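Local atomic coordinates of ficolin-3 (Homo sapiens, PDB entry 2J5Z), a protein that recognises carbohydrates such as galactose through a fibrinogen-like domain and probably serves as a soluble pattern-recognition lectin of innate immunity. Residues Cys15-Leu19 and Val41-Met45; Trp52-Arg58 and Arg215-Arg221; Trp69-Arg73 and Glu125-Tyr129. All blocks are in the same frame, centred on the assembly; numbering follows the deposited sequence. Where two conformers were deposited one is given.

Contact 1 of 3, residues Cys15-Leu19 and Val41-Met45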
loop_
_atom_site.group_PDB
_atom_site.type_symbol
_atom_site.label_atom_id
_atom_site.label_comp_id
_atom_site.label_asym_id
_atom_site.label_seq_id
_atom_site.Cartn_x
_atom_site.Cartn_y
_atom_site.Cartn_z
ATOM N N CYS A 15 13.417 10.472 -8.814
ATOM C CA CYS A 15 13.162 10.393 -7.373
ATOM C C CYS A 15 14.097 11.302 -6.580
ATOM O O CYS A 15 13.734 11.770 -5.490
ATOM C CB CYS A 15 13.243 8.948 -6.865
ATOM S SG CYS A 15 11.932 7.864 -7.490
ATOM N N ARG A 16 15.283 11.573 -7.117
ATOM C CA ARG A 16 16.219 12.473 -6.431
ATOM C C ARG A 16 15.626 13.866 -6.319
ATOM O O ARG A 16 15.757 14.521 -5.288
ATOM C CB ARG A 16 17.566 12.581 -7.143
ATOM C CG ARG A 16 18.167 11.296 -7.611
ATOM C CD ARG A 16 19.526 11.559 -8.263
ATOM N NE ARG A 16 20.593 11.540 -7.267
ATOM C CZ ARG A 16 21.843 11.153 -7.514
ATOM N NH1 ARG A 16 22.189 10.747 -8.729
ATOM N NH2 ARG A 16 22.743 11.154 -6.540
ATOM N N GLU A 17 14.970 14.317 -7.385
ATOM C CA GLU A 17 14.368 15.646 -7.404
ATOM C C GLU A 17 13.197 15.764 -6.431
ATOM O O GLU A 17 13.004 16.811 -5.808
ATOM C CB GLU A 17 13.937 16.032 -8.827
ATOM C CG GLU A 17 15.099 16.467 -9.708
ATOM C CD GLU A 17 14.678 16.879 -11.109
ATOM O OE1 GLU A 17 13.460 16.905 -11.397
ATOM O OE2 GLU A 17 15.573 17.181 -11.926
ATOM N N LEU A 18 12.421 14.692 -6.303
ATOM C CA LEU A 18 11.328 14.653 -5.350
ATOM C C LEU A 18 11.893 14.762 -3.937
ATOM O O LEU A 18 11.373 15.519 -3.120
ATOM C CB LEU A 18 10.512 13.358 -5.497
ATOM C CG LEU A 18 9.462 13.435 -6.609
ATOM C CD1 LEU A 18 8.989 12.039 -7.024
ATOM C CD2 LEU A 18 8.299 14.311 -6.148
ATOM N N LEU A 19 12.958 14.010 -3.671
ATOM C CA LEU A 19 13.583 14.012 -2.350
ATOM C C LEU A 19 14.120 15.396 -2.021
ATOM O O LEU A 19 13.894 15.918 -0.919
ATOM C CB LEU A 19 14.700 12.971 -2.268
ATOM C CG LEU A 19 15.509 12.884 -0.955
ATOM C CD1 LEU A 19 14.615 12.771 0.276
ATOM C CD2 LEU A 19 16.485 11.722 -0.997
ATOM N N VAL A 41 5.683 5.741 -10.025
ATOM C CA VAL A 41 6.893 4.967 -9.761
ATOM C C VAL A 41 7.078 4.889 -8.258
ATOM O O VAL A 41 6.592 5.757 -7.529
ATOM C CB VAL A 41 8.172 5.656 -10.327
ATOM C CG1 VAL A 41 8.064 5.848 -11.847
ATOM C CG2 VAL A 41 8.390 6.974 -9.624
ATOM N N PHE A 42 7.780 3.854 -7.808
ATOM C CA PHE A 42 8.130 3.725 -6.393
ATOM C C PHE A 42 9.481 4.343 -6.137
ATOM O O PHE A 42 10.481 3.915 -6.726
ATOM C CB PHE A 42 8.144 2.264 -5.947
ATOM C CG PHE A 42 8.317 2.105 -4.465
ATOM C CD1 PHE A 42 7.205 2.075 -3.627
ATOM C CD2 PHE A 42 9.580 2.020 -3.907
ATOM C CE1 PHE A 42 7.350 1.948 -2.258
ATOM C CE2 PHE A 42 9.736 1.899 -2.520
ATOM C CZ PHE A 42 8.610 1.857 -1.705
ATOM N N CYS A 43 9.510 5.363 -5.276
ATOM C CA CYS A 43 10.770 6.005 -4.895
ATOM C C CYS A 43 11.188 5.498 -3.529
ATOM O O CYS A 43 10.396 5.550 -2.583
ATOM C CB CYS A 43 10.600 7.511 -4.804
ATOM S SG CYS A 43 10.265 8.336 -6.377
ATOM N N ASP A 44 12.415 5.002 -3.434
ATOM C CA ASP A 44 12.971 4.646 -2.124
ATOM C C ASP A 44 13.739 5.866 -1.655
ATOM O O ASP A 44 14.765 6.224 -2.232
ATOM C CB ASP A 44 13.877 3.419 -2.228
ATOM C CG ASP A 44 14.514 3.043 -0.897
ATOM O OD1 ASP A 44 14.708 3.935 -0.048
ATOM O OD2 ASP A 44 14.826 1.845 -0.710
ATOM N N MET A 45 13.230 6.513 -0.614
ATOM C CA MET A 45 13.798 7.770 -0.154
ATOM C C MET A 45 14.720 7.584 1.045
ATOM O O MET A 45 15.152 8.561 1.650
ATOM C CB MET A 45 12.683 8.745 0.218
ATOM C CG MET A 45 11.734 9.098 -0.942
ATOM S SD MET A 45 12.670 9.614 -2.396
ATOM C CE MET A 45 11.433 10.627 -3.224
#
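Cys15, at the start of helix 15-20, is joined covalently to Cys43 of strand 38-44. The disulfide, which anchors this N-terminal helix to the sheet of the fibrinogen-like domain, spans 2.1 Å between Cys15 SG and Cys43 SG, with a torsion of -77° about the S-S bond. On both cysteines SG stands beside the backbone N and anti to the carbonyl carbon (chi1 -67° in each), which lets the two side chains meet at the sulfurs.

Apolar packing adds to the link. Leu18 CD1 rests 4.0 Å from Cys43 SG, and Val41 CG2 lies 4.2 Å from Cys15 SG. Farther along, Met45 bends at chi2 and brings its thioether end to the helix: Met45 CE is 3.7 Å from Leu18 CB and Met45 SD 3.9 Å from Leu19 CB. Met45 CE also comes within 3.4 Å of Cys15 O, the carbonyl that accepts the helical bond from Leu19 N.

The axes of segments 15-19 and 41-44 approach to 8.9 Å at 59°. Leu18 also packs on Tyr29 and Leu31 of strand 28-32, while Cys15 reaches Leu53 of strand 52-58, so the helix lies against three consecutive strands of the antiparallel sheet.

Contact 2 of 3, residues Trp52-Arg58 and Arg215-Arg221; sequences WLVFQRR and RVRMMLR
A classic beta bulge interrupts the antiparallel pairing of strands 52-58 and 215-220: Phe55 and Gln56 both face Met218. Met218 O takes a hydrogen bond of 2.9 Å from Phe55 N and a weak one of 3.4 Å from Gln56 N, while Met218 N returns to Gln56 O. Regular pairing flanks the bulge, Leu53 with Leu220 and Arg58 with Val216.

The Phe55 ring is laid over Met218 by a chi1 of 66°, which places CG between the backbone N and the carbonyl carbon. Met218 CB sits over the ring face, 3.9 Å from its centroid, and Leu220 CG comes obliquely to Phe55 CE2 at 3.6 Å. Arg221 CB covers the six-membered ring of Trp52, and the guanidinium follows the indole, planes 23° apart, its NH1 held by the carbonyls of Glu48 and Gly50, its NE salt-bridged to Glu100. Met219 CE tucks against Trp52 CB at 3.4 Å.

Arg57 NH1 and Arg217 NH1 donate to one water; Arg57 also hydrogen-bonds Ser81 O through NE and salt-bridges Glu80 of the second subunit, Arg217 Asp44 and Glu104. Pairing the last strand of the chain with an early one in the central sheet fits the fibrinogen-like fold.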
loop_
_atom_site.group_PDB
_atom_site.type_symbol
_atom_site.label_atom_id
_atom_site.label_comp_id
_atom_site.label_asym_id
_atom_site.label_seq_id
_atom_site.Cartn_x
_atom_site.Cartn_y
_atom_site.Cartn_z
ATOM N N TRP A 52 16.086 6.702 -4.971
ATOM C CA TRP A 52 16.132 5.551 -5.885
ATOM C C TRP A 52 14.783 5.237 -6.517
ATOM O O TRP A 52 13.787 5.106 -5.825
ATOM C CB TRP A 52 16.596 4.298 -5.154
ATOM C CG TRP A 52 17.992 4.367 -4.618
ATOM C CD1 TRP A 52 18.373 4.756 -3.366
ATOM C CD2 TRP A 52 19.182 3.991 -5.303
ATOM N NE1 TRP A 52 19.726 4.664 -3.235
ATOM C CE2 TRP A 52 20.256 4.193 -4.409
ATOM C CE3 TRP A 52 19.451 3.510 -6.583
ATOM C CZ2 TRP A 52 21.576 3.933 -4.760
ATOM C CZ3 TRP A 52 20.776 3.260 -6.937
ATOM C CH2 TRP A 52 21.817 3.468 -6.024
ATOM N N LEU A 53 14.769 5.078 -7.839
ATOM C CA LEU A 53 13.562 4.667 -8.541
ATOM C C LEU A 53 13.582 3.143 -8.629
ATOM O O LEU A 53 14.423 2.565 -9.312
ATOM C CB LEU A 53 13.535 5.281 -9.948
ATOM C CG LEU A 53 12.199 5.355 -10.690
ATOM C CD1 LEU A 53 12.366 6.255 -11.925
ATOM C CD2 LEU A 53 11.697 3.951 -11.058
ATOM N N VAL A 54 12.656 2.493 -7.932
ATOM C CA VAL A 54 12.598 1.039 -7.907
ATOM C C VAL A 54 11.757 0.561 -9.068
ATOM O O VAL A 54 10.554 0.853 -9.125
ATOM C CB VAL A 54 11.987 0.526 -6.592
ATOM C CG1 VAL A 54 11.947 -1.025 -6.565
ATOM C CG2 VAL A 54 12.770 1.099 -5.391
ATOM N N PHE A 55 12.371 -0.176 -9.993
ATOM C CA PHE A 55 11.636 -0.569 -11.198
ATOM C C PHE A 55 11.266 -2.051 -11.255
ATOM O O PHE A 55 10.535 -2.470 -12.149
ATOM C CB PHE A 55 12.368 -0.132 -12.489
ATOM C CG PHE A 55 13.701 -0.830 -12.745
ATOM C CD1 PHE A 55 13.762 -2.014 -13.479
ATOM C CD2 PHE A 55 14.891 -0.253 -12.313
ATOM C CE1 PHE A 55 14.991 -2.651 -13.727
ATOM C CE2 PHE A 55 16.127 -0.869 -12.570
ATOM C CZ PHE A 55 16.173 -2.066 -13.287
ATOM N N GLN A 56 11.808 -2.844 -10.330
ATOM C CA GLN A 56 11.464 -4.274 -10.240
ATOM C C GLN A 56 11.487 -4.691 -8.775
ATOM O O GLN A 56 12.323 -4.232 -8.013
ATOM C CB GLN A 56 12.453 -5.129 -11.044
ATOM C CG GLN A 56 12.035 -6.613 -11.198
ATOM C CD GLN A 56 12.735 -7.572 -10.225
ATOM O OE1 GLN A 56 13.174 -7.188 -9.144
ATOM N NE2 GLN A 56 12.825 -8.831 -10.620
ATOM N N ARG A 57 10.551 -5.551 -8.380
ATOM C CA ARG A 57 10.516 -5.989 -7.004
ATOM C C ARG A 57 9.906 -7.383 -6.972
ATOM O O ARG A 57 8.869 -7.614 -7.593
ATOM C CB ARG A 57 9.693 -4.996 -6.173
ATOM C CG ARG A 57 9.690 -5.219 -4.688
ATOM C CD ARG A 57 9.232 -3.936 -3.967
ATOM N NE ARG A 57 7.803 -3.683 -4.130
ATOM C CZ ARG A 57 7.162 -2.656 -3.581
ATOM N NH1 ARG A 57 7.827 -1.772 -2.851
ATOM N NH2 ARG A 57 5.860 -2.504 -3.765
ATOM N N ARG A 58 10.583 -8.297 -6.276
ATOM C CA ARG A 58 10.076 -9.660 -5.991
ATOM C C ARG A 58 10.000 -9.823 -4.476
ATOM O O ARG A 58 10.894 -9.370 -3.774
ATOM C CB ARG A 58 11.033 -10.713 -6.539
ATOM C CG ARG A 58 11.304 -10.640 -8.036
ATOM C CD ARG A 58 10.041 -10.594 -8.875
ATOM N NE ARG A 58 9.322 -11.883 -8.966
ATOM C CZ ARG A 58 9.697 -12.928 -9.700
ATOM N NH1 ARG A 58 10.837 -12.914 -10.399
ATOM N NH2 ARG A 58 8.932 -14.020 -9.718
ATOM N N ARG A 215 13.622 -12.234 -1.717
ATOM C CA ARG A 215 13.254 -10.863 -2.077
ATOM C C ARG A 215 14.324 -10.240 -2.959
ATOM O O ARG A 215 15.515 -10.374 -2.686
ATOM C CB ARG A 215 13.089 -10.000 -0.829
ATOM C CG ARG A 215 12.057 -10.520 0.179
ATOM C CD ARG A 215 12.062 -9.677 1.450
ATOM N NE ARG A 215 11.753 -8.281 1.161
ATOM C CZ ARG A 215 10.544 -7.739 1.282
ATOM N NH1 ARG A 215 9.517 -8.472 1.696
ATOM N NH2 ARG A 215 10.364 -6.458 0.995
ATOM N N VAL A 216 13.899 -9.542 -4.006
ATOM C CA VAL A 216 14.841 -8.860 -4.889
ATOM C C VAL A 216 14.294 -7.473 -5.196
ATOM O O VAL A 216 13.084 -7.304 -5.284
ATOM C CB VAL A 216 14.973 -9.630 -6.231
ATOM C CG1 VAL A 216 15.864 -8.868 -7.203
ATOM C CG2 VAL A 216 15.504 -11.051 -5.991
ATOM N N ARG A 217 15.166 -6.484 -5.366
ATOM C CA ARG A 217 14.737 -5.199 -5.941
ATOM C C ARG A 217 15.785 -4.744 -6.930
ATOM O O ARG A 217 16.963 -5.015 -6.728
ATOM C CB ARG A 217 14.563 -4.110 -4.884
ATOM C CG ARG A 217 13.535 -4.410 -3.791
ATOM C CD ARG A 217 13.169 -3.139 -3.043
ATOM N NE ARG A 217 14.288 -2.515 -2.340
ATOM C CZ ARG A 217 14.197 -1.327 -1.752
ATOM N NH1 ARG A 217 13.050 -0.666 -1.796
ATOM N NH2 ARG A 217 15.231 -0.800 -1.114
ATOM N N MET A 218 15.357 -4.061 -7.994
ATOM C CA MET A 218 16.300 -3.386 -8.899
ATOM C C MET A 218 15.938 -1.913 -8.946
ATOM O O MET A 218 14.765 -1.558 -9.114
ATOM C CB MET A 218 16.239 -3.986 -10.310
ATOM C CG MET A 218 16.371 -5.519 -10.360
ATOM S SD MET A 218 16.216 -6.206 -12.036
ATOM C CE MET A 218 17.784 -5.743 -12.773
ATOM N N MET A 219 16.934 -1.039 -8.819
ATOM C CA MET A 219 16.624 0.366 -8.618
ATOM C C MET A 219 17.661 1.281 -9.264
ATOM O O MET A 219 18.819 0.895 -9.418
ATOM C CB MET A 219 16.493 0.657 -7.115
ATOM C CG MET A 219 17.631 0.104 -6.268
ATOM S SD MET A 219 17.156 -0.402 -4.569
ATOM C CE MET A 219 16.739 1.174 -3.902
ATOM N N LEU A 220 17.226 2.481 -9.641
ATOM C CA LEU A 220 18.061 3.461 -10.336
ATOM C C LEU A 220 18.139 4.796 -9.624
ATOM O O LEU A 220 17.150 5.281 -9.048
ATOM C CB LEU A 220 17.467 3.747 -11.727
ATOM C CG LEU A 220 17.259 2.572 -12.661
ATOM C CD1 LEU A 220 16.556 3.053 -13.927
ATOM C CD2 LEU A 220 18.588 1.892 -12.983
ATOM N N ARG A 221 19.302 5.435 -9.704
ATOM C CA ARG A 221 19.426 6.785 -9.176
ATOM C C ARG A 221 20.402 7.621 -10.002
ATOM O O ARG A 221 21.526 7.197 -10.290
ATOM C CB ARG A 221 19.857 6.749 -7.708
ATOM C CG ARG A 221 20.046 8.128 -7.091
ATOM C CD ARG A 221 20.311 8.053 -5.589
ATOM N NE ARG A 221 21.642 7.531 -5.260
ATOM C CZ ARG A 221 22.094 7.389 -4.016
ATOM N NH1 ARG A 221 21.323 7.729 -2.989
ATOM N NH2 ARG A 221 23.314 6.909 -3.791
ATOM O OXT ARG A 221 20.090 8.747 -10.383
HETATM O O HOH W 1 10.466 -1.823 -1.743
#

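Contact 3 of 3, residues Trp69-Arg73 and Glu125-Tyr129; sequences WSSYR and EVDHY. With ACT (acetate ion), chain F.
Trp69 and Glu125 both hold CG anti to the backbone N (chi1 -176° and -169°), and Glu125 continues extended; the indole and carboxylate converge between helix 69-74 and the loop joining strands 112-122 and 131-133. Arg73, one helical turn after Trp69, bends at chi3 (67°) to bring its guanidinium to the same carboxylate. This joins a helix to a loop at the surface of the fibrinogen-like domain.

One oxygen carries both polar links. Trp69 NE1 donates to Glu125 OE2 over 2.9 Å, almost in the indole plane and on the anti side, tilted out of the carboxylate plane. Arg73 NH1 forms a salt bridge of 2.9 Å to Glu125 OE2 from the syn side, near the guanidinium plane. Two donors from different directions should restrain the rotation of the carboxylate and probably stabilise its negative charge.

Beside this polar pair, the rings of Trp69 and Tyr129 lie roughly parallel but so far offset that they hardly overlap, touching through Trp69 CZ2 and Tyr129 CD2 at 3.7 Å. The far rim of the indole, at CH2, reaches His128 CA. The imidazole of His128 stacks on His160, whose ring also meets Trp69 edge-to-face. Tyr129 OH is hydrogen-bonded to Glu88 of helix 87-94, which ties the loop to a second helix; the same hydroxyl oxygen lies 3.3 Å from Arg73 CG. On the loop backbone, an acetate ion, presumably a component of the crystallisation medium, accepts a hydrogen bond from Glu125 N to its OXT at 3.0 Å.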
loop_
_atom_site.group_PDB
_atom_site.type_symbol
_atom_site.label_atom_id
_atom_site.label_comp_id
_atom_site.label_asym_id
_atom_site.label_seq_id
_atom_site.Cartn_x
_atom_site.Cartn_y
_atom_site.Cartn_z
ATOM N N TRP A 69 6.213 -10.321 -24.482
ATOM C CA TRP A 69 6.901 -9.116 -24.917
ATOM C C TRP A 69 6.102 -7.869 -24.580
ATOM O O TRP A 69 6.651 -6.899 -24.033
ATOM C CB TRP A 69 7.166 -9.180 -26.432
ATOM C CG TRP A 69 7.937 -8.024 -26.917
ATOM C CD1 TRP A 69 7.453 -6.908 -27.525
ATOM C CD2 TRP A 69 9.349 -7.850 -26.813
ATOM N NE1 TRP A 69 8.484 -6.040 -27.802
ATOM C CE2 TRP A 69 9.659 -6.599 -27.375
ATOM C CE3 TRP A 69 10.382 -8.628 -26.287
ATOM C CZ2 TRP A 69 10.966 -6.112 -27.436
ATOM C CZ3 TRP A 69 11.677 -8.143 -26.353
ATOM C CH2 TRP A 69 11.957 -6.905 -26.916
ATOM N N SER A 70 4.803 -7.895 -24.900
ATOM C CA SER A 70 3.958 -6.706 -24.738
ATOM C C SER A 70 3.776 -6.346 -23.278
ATOM O O SER A 70 3.741 -5.163 -22.917
ATOM C CB SER A 70 2.595 -6.894 -25.415
ATOM O OG SER A 70 1.904 -8.002 -24.859
ATOM N N SER A 71 3.657 -7.372 -22.444
ATOM C CA SER A 71 3.576 -7.211 -20.996
ATOM C C SER A 71 4.861 -6.609 -20.430
ATOM O O SER A 71 4.819 -5.667 -19.644
ATOM C CB SER A 71 3.298 -8.559 -20.334
ATOM O OG SER A 71 1.956 -8.963 -20.554
ATOM N N TYR A 72 6.008 -7.143 -20.839
ATOM C CA TYR A 72 7.268 -6.567 -20.393
ATOM C C TYR A 72 7.461 -5.163 -20.931
ATOM O O TYR A 72 8.073 -4.321 -20.272
ATOM C CB TYR A 72 8.461 -7.484 -20.717
ATOM C CG TYR A 72 8.671 -8.443 -19.592
ATOM C CD1 TYR A 72 9.337 -8.043 -18.433
ATOM C CD2 TYR A 72 8.103 -9.717 -19.621
ATOM C CE1 TYR A 72 9.493 -8.898 -17.370
ATOM C CE2 TYR A 72 8.249 -10.594 -18.552
ATOM C CZ TYR A 72 8.940 -10.160 -17.417
ATOM O OH TYR A 72 9.126 -10.981 -16.328
ATOM N N ARG A 73 6.933 -4.894 -22.122
ATOM C CA ARG A 73 7.092 -3.575 -22.724
ATOM C C ARG A 73 6.348 -2.499 -21.936
ATOM O O ARG A 73 6.874 -1.420 -21.686
ATOM C CB ARG A 73 6.600 -3.577 -24.184
ATOM C CG ARG A 73 6.569 -2.193 -24.835
ATOM C CD ARG A 73 6.118 -2.281 -26.320
ATOM N NE ARG A 73 4.721 -2.712 -26.380
ATOM C CZ ARG A 73 4.223 -3.587 -27.254
ATOM N NH1 ARG A 73 5.013 -4.182 -28.151
ATOM N NH2 ARG A 73 2.923 -3.891 -27.201
ATOM N N GLU A 125 12.714 -0.067 -28.609
ATOM C CA GLU A 125 12.077 -1.338 -28.948
ATOM C C GLU A 125 12.614 -1.973 -30.243
ATOM O O GLU A 125 12.640 -3.201 -30.382
ATOM C CB GLU A 125 10.557 -1.182 -29.049
ATOM C CG GLU A 125 9.849 -2.527 -29.143
ATOM C CD GLU A 125 8.344 -2.422 -29.101
ATOM O OE1 GLU A 125 7.826 -1.280 -29.132
ATOM O OE2 GLU A 125 7.683 -3.487 -29.035
ATOM N N VAL A 126 13.018 -1.135 -31.189
ATOM C CA VAL A 126 13.612 -1.647 -32.427
ATOM C C VAL A 126 14.874 -2.461 -32.144
ATOM O O VAL A 126 15.190 -3.425 -32.854
ATOM C CB VAL A 126 13.986 -0.518 -33.399
ATOM C CG1 VAL A 126 15.233 0.217 -32.932
ATOM C CG2 VAL A 126 14.214 -1.103 -34.801
ATOM N N ASP A 127 15.595 -2.055 -31.105
ATOM C CA ASP A 127 16.804 -2.740 -30.672
ATOM C C ASP A 127 16.499 -3.746 -29.556
ATOM O O ASP A 127 17.395 -4.206 -28.844
ATOM C CB ASP A 127 17.853 -1.720 -30.232
ATOM C CG ASP A 127 18.420 -0.921 -31.394
ATOM O OD1 ASP A 127 18.859 -1.537 -32.392
ATOM O OD2 ASP A 127 18.440 0.318 -31.316
ATOM N N HIS A 128 15.225 -4.086 -29.409
ATOM C CA HIS A 128 14.794 -5.115 -28.480
ATOM C C HIS A 128 15.148 -4.782 -27.033
ATOM O O HIS A 128 15.420 -5.678 -26.240
ATOM C CB HIS A 128 15.405 -6.462 -28.856
ATOM C CG HIS A 128 15.300 -6.772 -30.314
ATOM N ND1 HIS A 128 14.091 -6.834 -30.974
ATOM C CD2 HIS A 128 16.252 -7.022 -31.243
ATOM C CE1 HIS A 128 14.303 -7.109 -32.249
ATOM N NE2 HIS A 128 15.605 -7.224 -32.439
ATOM N N TYR A 129 15.154 -3.495 -26.711
ATOM C CA TYR A 129 15.407 -3.028 -25.329
ATOM C C TYR A 129 16.727 -3.569 -24.827
ATOM O O TYR A 129 16.866 -3.941 -23.652
ATOM C CB TYR A 129 14.237 -3.364 -24.376
ATOM C CG TYR A 129 12.937 -2.681 -24.758
ATOM C CD1 TYR A 129 12.842 -1.290 -24.778
ATOM C CD2 TYR A 129 11.793 -3.432 -25.073
ATOM C CE1 TYR A 129 11.656 -0.647 -25.132
ATOM C CE2 TYR A 129 10.583 -2.789 -25.422
ATOM C CZ TYR A 129 10.537 -1.406 -25.453
ATOM O OH TYR A 129 9.371 -0.774 -25.786
HETATM C C ACT F . 11.346 3.501 -28.309
HETATM O O ACT F . 10.626 4.463 -27.892
HETATM O OXT ACT F . 11.200 2.350 -27.801
HETATM C CH3 ACT F . 12.358 3.718 -29.380
#

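In the fold
From the N terminus, contact 1 comes first: it closes a short loop of 21 residues through strand 28-32 and ties helix 15-20 to strand 38-44. The chain then enters strand 52-58, the sheet neighbour of 38-44, and opens contact 2, which closes 156 residues later with the C-terminal strand. Contact 3 falls entirely within that long excursion, fastening helix 69-74 to the loop before strand 131-133. Contacts 1 and 2 touch directly, by a probable backbone hydrogen bond of Asp44 N with Trp52 O, and share one sheet. Contact 3 stands apart, its centre about 19 Å from that of contact 2 and about 25 Å from that of contact 1.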